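PDB 4HUJ: pyrroline-5-carboxylate reductase catalytic N-terminal domain-containing protein from Sinorhizobium meliloti, which is of unknown function but probably binds a dinucleotide such as NAD(P)+ through a Rossmann-type domain and may act as an oxidoreductase. Local coordinates for residues 168-174 / 193-199. Sequence-based numbering, arbitrary orientation.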
ATOM      1  N   VAL A 168      10.060  10.468   3.760  1.00 13.33           N
ATOM      2  CA  VAL A 168      10.553   9.097   3.826  1.00 12.42           C
ATOM      3  C   VAL A 168       9.419   8.093   3.981  1.00 12.04           C
ATOM      4  O   VAL A 168       8.548   8.251   4.847  1.00 11.52           O
ATOM      5  CB  VAL A 168      11.567   8.911   4.985  1.00 12.34           C
ATOM      6  CG1 VAL A 168      11.920   7.429   5.191  1.00 12.04           C
ATOM      7  CG2 VAL A 168      12.823   9.728   4.716  1.00 12.51           C
ATOM      8  N   LEU A 169       9.454   7.069   3.133  1.00 11.22           N
ATOM      9  CA  LEU A 169       8.601   5.893   3.291  1.00 11.25           C
ATOM     10  C   LEU A 169       9.476   4.670   3.499  1.00 10.81           C
ATOM     11  O   LEU A 169      10.198   4.242   2.590  1.00 11.03           O
ATOM     12  CB  LEU A 169       7.681   5.695   2.080  1.00 11.41           C
ATOM     13  CG  LEU A 169       6.413   6.552   2.028  1.00 11.73           C
ATOM     14  CD1 LEU A 169       5.680   6.344   0.711  1.00 12.30           C
ATOM     15  CD2 LEU A 169       5.482   6.257   3.205  1.00 13.89           C
ATOM     16  N   PHE A 170       9.429   4.117   4.706  1.00 10.48           N
ATOM     17  CA  PHE A 170      10.084   2.842   4.983  1.00 10.40           C
ATOM     18  C   PHE A 170       9.339   1.681   4.317  1.00 10.41           C
ATOM     19  O   PHE A 170       8.112   1.702   4.186  1.00 11.34           O
ATOM     20  CB  PHE A 170      10.204   2.609   6.497  1.00 10.27           C
ATOM     21  CG  PHE A 170      11.084   3.608   7.192  1.00 10.36           C
ATOM     22  CD1 PHE A 170      12.471   3.535   7.069  1.00 10.60           C
ATOM     23  CD2 PHE A 170      10.528   4.640   7.952  1.00 11.56           C
ATOM     24  CE1 PHE A 170      13.297   4.467   7.702  1.00 11.44           C
ATOM     25  CE2 PHE A 170      11.345   5.582   8.594  1.00 11.89           C
ATOM     26  CZ  PHE A 170      12.732   5.491   8.474  1.00 12.34           C
ATOM     27  N   LEU A 171      10.090   0.680   3.869  1.00 10.12           N
ATOM     28  CA  LEU A 171       9.493  -0.553   3.344  1.00 10.03           C
ATOM     29  C   LEU A 171      10.326  -1.746   3.776  1.00  9.76           C
ATOM     30  O   LEU A 171      11.462  -1.589   4.220  1.00  9.90           O
ATOM     31  CB  LEU A 171       9.356  -0.519   1.813  1.00 10.01           C
ATOM     32  CG  LEU A 171      10.644  -0.621   0.983  1.00  9.99           C
ATOM     33  CD1 LEU A 171      10.372  -1.328  -0.330  1.00 13.29           C
ATOM     34  CD2 LEU A 171      11.246   0.764   0.736  1.00 12.47           C
ATOM     35  N   SER A 172       9.747  -2.936   3.661  1.00  9.78           N
ATOM     36  CA  SER A 172      10.431  -4.159   4.036  1.00  9.84           C
ATOM     37  C   SER A 172       9.722  -5.337   3.385  1.00 10.33           C
ATOM     38  O   SER A 172       8.618  -5.194   2.857  1.00 10.12           O
ATOM     39  CB  SER A 172      10.469  -4.333   5.558  1.00 10.02           C
ATOM     40  OG  SER A 172       9.176  -4.195   6.127  1.00  9.80           O
ATOM     41  N   GLY A 173      10.359  -6.495   3.421  1.00 10.86           N
ATOM     42  CA  GLY A 173       9.825  -7.666   2.734  1.00 11.82           C
ATOM     43  C   GLY A 173      10.910  -8.692   2.482  1.00 12.78           C
ATOM     44  O   GLY A 173      12.102  -8.361   2.446  1.00 12.69           O
ATOM     45  N   ASN A 174      10.489  -9.939   2.293  1.00 13.54           N
ATOM     46  CA  ASN A 174      11.425 -11.058   2.201  1.00 14.63           C
ATOM     47  C   ASN A 174      12.064 -11.245   0.829  1.00 15.44           C
ATOM     48  O   ASN A 174      13.082 -11.940   0.697  1.00 15.94           O
ATOM     49  CB  ASN A 174      10.734 -12.343   2.650  1.00 14.43           C
ATOM     50  CG  ASN A 174      10.280 -12.289   4.089  1.00 15.65           C
ATOM     51  OD1 ASN A 174      10.829 -11.544   4.907  1.00 15.86           O
ATOM     52  ND2 ASN A 174       9.263 -13.077   4.413  1.00 17.05           N
ATOM     53  N   PRO A 193      12.375   6.144  -0.621  1.00 13.52           N
ATOM     54  CA  PRO A 193      12.227   4.816  -0.045  1.00 13.14           C
ATOM     55  C   PRO A 193      13.427   4.469   0.829  1.00 13.29           C
ATOM     56  O   PRO A 193      14.573   4.807   0.491  1.00 13.17           O
ATOM     57  CB  PRO A 193      12.158   3.901  -1.272  1.00 13.53           C
ATOM     58  CG  PRO A 193      12.951   4.607  -2.311  1.00 13.05           C
ATOM     59  CD  PRO A 193      12.768   6.088  -2.045  1.00 13.47           C
ATOM     60  N   VAL A 194      13.162   3.845   1.973  1.00 12.81           N
ATOM     61  CA  VAL A 194      14.227   3.249   2.773  1.00 12.79           C
ATOM     62  C   VAL A 194      13.844   1.803   3.041  1.00 12.65           C
ATOM     63  O   VAL A 194      12.913   1.532   3.802  1.00 12.54           O
ATOM     64  CB  VAL A 194      14.491   3.999   4.106  1.00 12.83           C
ATOM     65  CG1 VAL A 194      15.590   3.291   4.895  1.00 13.11           C
ATOM     66  CG2 VAL A 194      14.888   5.464   3.849  1.00 13.25           C
ATOM     67  N   ASP A 195      14.567   0.885   2.404  1.00 12.57           N
ATOM     68  CA  ASP A 195      14.326  -0.549   2.539  1.00 12.71           C
ATOM     69  C   ASP A 195      15.045  -1.101   3.773  1.00 12.25           C
ATOM     70  O   ASP A 195      16.280  -1.201   3.793  1.00 12.55           O
ATOM     71  CB  ASP A 195      14.788  -1.260   1.259  1.00 13.05           C
ATOM     72  CG  ASP A 195      14.508  -2.753   1.263  1.00 14.30           C
ATOM     73  OD1 ASP A 195      14.080  -3.316   2.295  1.00 15.06           O
ATOM     74  OD2 ASP A 195      14.734  -3.379   0.205  1.00 15.37           O
ATOM     75  N   LEU A 196      14.265  -1.459   4.788  1.00 11.58           N
ATOM     76  CA  LEU A 196      14.788  -1.920   6.075  1.00 11.24           C
ATOM     77  C   LEU A 196      15.235  -3.373   6.059  1.00 11.39           C
ATOM     78  O   LEU A 196      15.856  -3.839   7.015  1.00 12.06           O
ATOM     79  CB  LEU A 196      13.739  -1.736   7.175  1.00 11.34           C
ATOM     80  CG  LEU A 196      13.286  -0.301   7.472  1.00 10.49           C
ATOM     81  CD1 LEU A 196      12.032  -0.312   8.337  1.00  9.99           C
ATOM     82  CD2 LEU A 196      14.394   0.519   8.133  1.00 10.76           C
ATOM     83  N   GLY A 197      14.907  -4.085   4.986  1.00 11.33           N
ATOM     84  CA  GLY A 197      15.247  -5.496   4.862  1.00 11.37           C
ATOM     85  C   GLY A 197      14.038  -6.414   4.975  1.00 11.25           C
ATOM     86  O   GLY A 197      12.957  -6.083   4.494  1.00 11.18           O
ATOM     87  N   THR A 198      14.232  -7.569   5.610  1.00 11.51           N
ATOM     88  CA  THR A 198      13.181  -8.587   5.741  1.00 12.02           C
ATOM     89  C   THR A 198      12.037  -8.178   6.660  1.00 11.60           C
ATOM     90  O   THR A 198      12.154  -7.234   7.436  1.00 11.13           O
ATOM     91  CB  THR A 198      13.733  -9.930   6.274  1.00 12.18           C
ATOM     92  OG1 THR A 198      14.246  -9.754   7.604  1.00 12.51           O
ATOM     93  CG2 THR A 198      14.809 -10.469   5.360  1.00 13.74           C
ATOM     94  N   LEU A 199      10.927  -8.912   6.585  1.00 11.43           N
ATOM     95  CA  LEU A 199       9.831  -8.675   7.527  1.00 11.71           C
ATOM     96  C   LEU A 199      10.263  -8.918   8.971  1.00 12.16           C
ATOM     97  O   LEU A 199       9.807  -8.214   9.877  1.00 12.20           O
ATOM     98  CB  LEU A 199       8.608  -9.536   7.191  1.00 11.59           C
ATOM     99  CG  LEU A 199       7.925  -9.295   5.844  1.00 11.74           C
ATOM    100  CD1 LEU A 199       6.718 -10.218   5.705  1.00 11.01           C
ATOM    101  CD2 LEU A 199       7.521  -7.826   5.662  1.00 11.85           C
TER
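A beta-alpha-beta unit brings its two parallel strands together here: Leu169, Phe170 and Leu171 pair with Pro193, Val194 and Asp195. Helix 176-188 makes the crossover. The backbone bonds alternate between strands: Val194 N to Leu169 O, Leu171 N to Val194 O, then Leu196 N to Leu171 O at 2.9 Å. Leu171 and Pro193 share the face packed toward helix 176-188, where Leu171 CD2 meets Pro193 CB at 3.8 Å. Phe170 and Val194 run alongside each other on the other face. Phe170 CD1 reaches Val194 CB at 3.6 Å, while Val168 CG1 sits over the centre of the ring. Leu196 CD2 also touches Phe170 CD1, at 3.7 Å, and its CD1 lies 3.9 Å from Phe170 CB. Leu196 also packs on Ile205 and Gln206 of helix 199-206. An alanine in place of Leu196 would lack the methyls that touch Phe170 and would probably open a gap between the Phe170 ring and that helix. Asp195 OD1 accepts from Gly197 N in an Asx turn, with the donor above the carboxylate plane. Gly197 O then takes Gly173 N at 2.8 Å, in the carbonyl plane. Thr198 is the N-cap of helix 199-206, its OG1 accepting from Ala201 N. Asn174 CG stands anti to its carbonyl carbon (chi1 -62°), which brings the amide oxygen to the start of this helix. There Asn174 OD1 accepts from Leu199 N at 3.1 Å, with the donor tilted 28° from the amide plane.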